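Local coordinates for protein alanine racemase (Enterococcus faecalis, PDB 3E6E) that belongs to the alanine racemase family, whose members join an N-terminal TIM-type barrel to a C-terminal beta domain and work with a pyridoxal-phosphate cofactor, at residues L112-E122 / A151-F161. The protein carries 1 engineered substitution. Residues are numbered along the deposited sequence; the frame is centred on the assembly and turned at random.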
loop_
_atom_site.group_PDB
_atom_site.type_symbol
_atom_site.label_atom_id
_atom_site.label_comp_id
_atom_site.label_asym_id
_atom_site.label_seq_id
_atom_site.Cartn_x
_atom_site.Cartn_y
_atom_site.Cartn_z
ATOM N N LEU A 112 -28.964 9.835 -14.320
ATOM C CA LEU A 112 -29.207 10.092 -15.737
ATOM C C LEU A 112 -29.973 11.387 -16.023
ATOM O O LEU A 112 -29.512 12.235 -16.786
ATOM C CB LEU A 112 -29.963 8.910 -16.352
ATOM C CG LEU A 112 -29.150 7.709 -16.825
ATOM C CD1 LEU A 112 -30.078 6.546 -17.134
ATOM C CD2 LEU A 112 -28.352 8.105 -18.051
ATOM N N GLU A 113 -31.146 11.532 -15.413
ATOM C CA GLU A 113 -31.956 12.723 -15.629
ATOM C C GLU A 113 -31.262 13.961 -15.082
ATOM O O GLU A 113 -31.597 15.093 -15.448
ATOM C CB GLU A 113 -33.340 12.553 -14.997
ATOM C CG GLU A 113 -33.370 12.430 -13.496
ATOM C CD GLU A 113 -34.646 11.761 -13.025
ATOM O OE1 GLU A 113 -34.933 11.787 -11.805
ATOM O OE2 GLU A 113 -35.361 11.196 -13.886
ATOM N N ALA A 114 -30.278 13.739 -14.217
ATOM C CA ALA A 114 -29.523 14.839 -13.635
ATOM C C ALA A 114 -28.392 15.243 -14.579
ATOM O O ALA A 114 -28.158 16.429 -14.798
ATOM C CB ALA A 114 -28.964 14.433 -12.284
ATOM N N ALA A 115 -27.694 14.258 -15.138
ATOM C CA ALA A 115 -26.595 14.538 -16.056
ATOM C C ALA A 115 -27.141 15.258 -17.289
ATOM O O ALA A 115 -26.480 16.110 -17.882
ATOM C CB ALA A 115 -25.907 13.234 -16.461
ATOM N N LEU A 116 -28.367 14.907 -17.657
ATOM C CA LEU A 116 -29.038 15.494 -18.807
ATOM C C LEU A 116 -29.071 17.015 -18.671
ATOM O O LEU A 116 -28.869 17.742 -19.640
ATOM C CB LEU A 116 -30.457 14.917 -18.911
ATOM C CG LEU A 116 -31.403 15.342 -20.038
ATOM C CD1 LEU A 116 -31.949 16.735 -19.756
ATOM C CD2 LEU A 116 -30.672 15.299 -21.369
ATOM N N GLN A 117 -29.327 17.488 -17.457
ATOM C CA GLN A 117 -29.371 18.915 -17.182
ATOM C C GLN A 117 -28.149 19.590 -17.780
ATOM O O GLN A 117 -28.271 20.448 -18.648
ATOM C CB GLN A 117 -29.374 19.162 -15.674
ATOM C CG GLN A 117 -30.590 18.650 -14.944
ATOM C CD GLN A 117 -31.648 19.714 -14.777
ATOM O OE1 GLN A 117 -32.108 20.299 -15.753
ATOM N NE2 GLN A 117 -32.042 19.970 -13.532
ATOM N N GLN A 118 -26.968 19.191 -17.317
ATOM C CA GLN A 118 -25.724 19.791 -17.781
ATOM C C GLN A 118 -25.248 19.389 -19.167
ATOM O O GLN A 118 -24.135 19.736 -19.563
ATOM C CB GLN A 118 -24.603 19.548 -16.759
ATOM C CG GLN A 118 -24.474 18.118 -16.254
ATOM C CD GLN A 118 -23.484 17.990 -15.096
ATOM O OE1 GLN A 118 -22.278 18.206 -15.261
ATOM N NE2 GLN A 118 -23.997 17.637 -13.918
ATOM N N LEU A 119 -26.087 18.669 -19.906
ATOM C CA LEU A 119 -25.735 18.250 -21.256
ATOM C C LEU A 119 -26.425 19.134 -22.287
ATOM O O LEU A 119 -27.628 19.400 -22.191
ATOM C CB LEU A 119 -26.130 16.794 -21.480
ATOM C CG LEU A 119 -25.362 15.763 -20.660
ATOM C CD1 LEU A 119 -25.908 14.382 -20.966
ATOM C CD2 LEU A 119 -23.875 15.841 -20.984
ATOM N N THR A 120 -25.653 19.587 -23.272
ATOM C CA THR A 120 -26.169 20.449 -24.331
ATOM C C THR A 120 -26.808 19.624 -25.433
ATOM O O THR A 120 -26.163 18.751 -26.010
ATOM C CB THR A 120 -25.053 21.304 -24.953
ATOM O OG1 THR A 120 -24.574 22.245 -23.984
ATOM C CG2 THR A 120 -25.575 22.051 -26.175
ATOM N N PRO A 121 -28.083 19.912 -25.752
ATOM C CA PRO A 121 -28.863 19.222 -26.783
ATOM C C PRO A 121 -28.034 18.664 -27.930
ATOM O O PRO A 121 -28.059 17.459 -28.187
ATOM C CB PRO A 121 -29.838 20.295 -27.242
ATOM C CG PRO A 121 -30.144 20.993 -25.964
ATOM C CD PRO A 121 -28.776 21.141 -25.318
ATOM N N GLU A 122 -27.297 19.539 -28.613
ATOM C CA GLU A 122 -26.474 19.125 -29.747
ATOM C C GLU A 122 -24.992 19.395 -29.508
ATOM O O GLU A 122 -24.327 20.021 -30.335
ATOM C CB GLU A 122 -26.933 19.854 -31.013
ATOM C CG GLU A 122 -27.338 18.944 -32.181
ATOM C CD GLU A 122 -28.537 18.048 -31.872
ATOM O OE1 GLU A 122 -29.091 17.442 -32.819
ATOM O OE2 GLU A 122 -28.926 17.942 -30.690
ATOM N N ALA A 151 -34.585 2.949 -17.808
ATOM C CA ALA A 151 -33.311 3.630 -17.974
ATOM C C ALA A 151 -32.952 3.680 -19.454
ATOM O O ALA A 151 -32.582 4.724 -19.995
ATOM C CB ALA A 151 -32.232 2.895 -17.199
ATOM N N VAL A 152 -33.065 2.534 -20.105
ATOM C CA VAL A 152 -32.755 2.441 -21.513
ATOM C C VAL A 152 -33.623 3.372 -22.374
ATOM O O VAL A 152 -33.110 4.253 -23.070
ATOM C CB VAL A 152 -32.909 0.983 -21.990
ATOM C CG1 VAL A 152 -32.691 0.897 -23.492
ATOM C CG2 VAL A 152 -31.906 0.100 -21.265
ATOM N N ARG A 153 -34.938 3.188 -22.313
ATOM C CA ARG A 153 -35.859 3.996 -23.106
ATOM C C ARG A 153 -35.615 5.479 -22.881
ATOM O O ARG A 153 -35.896 6.308 -23.744
ATOM C CB ARG A 153 -37.308 3.647 -22.755
ATOM C CG ARG A 153 -38.300 3.945 -23.865
ATOM C CD ARG A 153 -39.641 3.295 -23.571
ATOM N NE ARG A 153 -40.273 3.878 -22.393
ATOM C CZ ARG A 153 -40.680 5.144 -22.308
ATOM N NH1 ARG A 153 -40.526 5.974 -23.334
ATOM N NH2 ARG A 153 -41.255 5.578 -21.193
ATOM N N PHE A 154 -35.074 5.811 -21.719
ATOM C CA PHE A 154 -34.805 7.199 -21.407
ATOM C C PHE A 154 -33.560 7.643 -22.143
ATOM O O PHE A 154 -33.566 8.646 -22.838
ATOM C CB PHE A 154 -34.628 7.371 -19.898
ATOM C CG PHE A 154 -34.408 8.789 -19.474
ATOM C CD1 PHE A 154 -33.157 9.380 -19.597
ATOM C CD2 PHE A 154 -35.456 9.544 -18.960
ATOM C CE1 PHE A 154 -32.952 10.710 -19.210
ATOM C CE2 PHE A 154 -35.266 10.874 -18.571
ATOM C CZ PHE A 154 -34.016 11.458 -18.695
ATOM N N VAL A 155 -32.488 6.879 -21.992
ATOM C CA VAL A 155 -31.230 7.204 -22.634
ATOM C C VAL A 155 -31.346 7.292 -24.147
ATOM O O VAL A 155 -30.817 8.220 -24.756
ATOM C CB VAL A 155 -30.165 6.177 -22.259
ATOM C CG1 VAL A 155 -28.953 6.329 -23.155
ATOM C CG2 VAL A 155 -29.781 6.370 -20.805
ATOM N N GLN A 156 -32.030 6.325 -24.752
ATOM C CA GLN A 156 -32.217 6.322 -26.202
ATOM C C GLN A 156 -33.009 7.553 -26.611
ATOM O O GLN A 156 -33.022 7.946 -27.777
ATOM C CB GLN A 156 -33.003 5.096 -26.652
ATOM C CG GLN A 156 -32.319 3.779 -26.453
ATOM C CD GLN A 156 -33.167 2.643 -26.976
ATOM O OE1 GLN A 156 -34.308 2.462 -26.540
ATOM N NE2 GLN A 156 -32.624 1.874 -27.920
ATOM N N SER A 157 -33.673 8.151 -25.633
ATOM C CA SER A 157 -34.492 9.317 -25.882
ATOM C C SER A 157 -33.758 10.622 -26.109
ATOM O O SER A 157 -33.912 11.228 -27.158
ATOM C CB SER A 157 -35.500 9.525 -24.738
ATOM O OG SER A 157 -36.465 8.491 -24.686
ATOM N N HIS A 158 -32.967 11.044 -25.128
ATOM C CA HIS A 158 -32.657 12.458 -24.949
ATOM C C HIS A 158 -31.524 12.896 -25.869
ATOM O O HIS A 158 -31.478 14.045 -26.310
ATOM C CB HIS A 158 -32.293 12.746 -23.491
ATOM C CG HIS A 158 -33.479 12.913 -22.593
ATOM N ND1 HIS A 158 -34.264 14.047 -22.600
ATOM C CD2 HIS A 158 -34.014 12.091 -21.660
ATOM C CE1 HIS A 158 -35.231 13.915 -21.709
ATOM N NE2 HIS A 158 -35.101 12.738 -21.125
ATOM N N LYS A 159 -30.612 11.974 -26.157
ATOM C CA LYS A 159 -29.824 12.032 -27.382
ATOM C C LYS A 159 -28.646 12.993 -27.259
ATOM O O LYS A 159 -27.883 13.180 -28.206
ATOM C CB LYS A 159 -30.656 12.614 -28.527
ATOM C CG LYS A 159 -30.000 13.788 -29.237
ATOM C CD LYS A 159 -30.449 15.113 -28.643
ATOM C CE LYS A 159 -31.877 15.444 -29.049
ATOM N NZ LYS A 159 -32.832 14.378 -28.640
ATOM N N GLU A 160 -28.504 13.599 -26.085
ATOM C CA GLU A 160 -27.236 13.989 -25.481
ATOM C C GLU A 160 -26.470 12.770 -24.974
ATOM O O GLU A 160 -25.268 12.842 -24.720
ATOM C CB GLU A 160 -27.468 14.977 -24.336
ATOM C CG GLU A 160 -27.927 16.353 -24.789
ATOM C CD GLU A 160 -29.360 16.649 -24.391
ATOM O OE1 GLU A 160 -29.643 17.797 -23.990
ATOM O OE2 GLU A 160 -30.205 15.732 -24.481
ATOM N N PHE A 161 -27.175 11.653 -24.829
ATOM C CA PHE A 161 -26.555 10.409 -24.402
ATOM C C PHE A 161 -26.257 9.590 -25.656
ATOM O O PHE A 161 -26.495 10.041 -26.773
ATOM C CB PHE A 161 -27.520 9.612 -23.515
ATOM C CG PHE A 161 -27.942 10.329 -22.261
ATOM C CD1 PHE A 161 -27.031 10.566 -21.234
ATOM C CD2 PHE A 161 -29.253 10.751 -22.098
ATOM C CE1 PHE A 161 -27.422 11.211 -20.070
ATOM C CE2 PHE A 161 -29.652 11.399 -20.933
ATOM C CZ PHE A 161 -28.736 11.629 -19.917
#
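Leu-112 and Leu-116 pack against Val-155, His-158 and Phe-161 in a largely apolar contact between two neighbouring outer helices of the N-terminal TIM-type barrel. Helices 112-117 and 151-158 run nearly parallel, 13° apart with axes 11.2 Å from each other, as expected of successive beta-alpha units. Branched Leu-112 suits the buried side: its CD2 meets Val-155 CG2 at 3.6 Å and also lies over one face of the Phe-161 ring, a CH-pi contact. That broad ring, also touched by Val-129 of strand 129-132, takes Ala-115 CB at its edge and Leu-119 CD1 at 3.6 Å from its CE1. With chi1 at -179°, Leu-116 swings its branch away from its own amide nitrogen and over the flat His-158 ring, CG 4.2 Å from the centroid. Beyond the helices, Glu-160 packs its aliphatic stem on Leu-119, CB to CB 3.6 Å, yet its OE1 lies 3.1 Å from Leu-119 O, another acceptor, and 3.2 Å from Pro-121 N, which has no hydrogen. Lys-159 brings CD within 3.4 Å of Pro-121 O. Cohesion thus probably rests on leucine, valine and aromatic packing, while the carboxylate at the loop end gains no hydrogen-bond partner from segment 112-122.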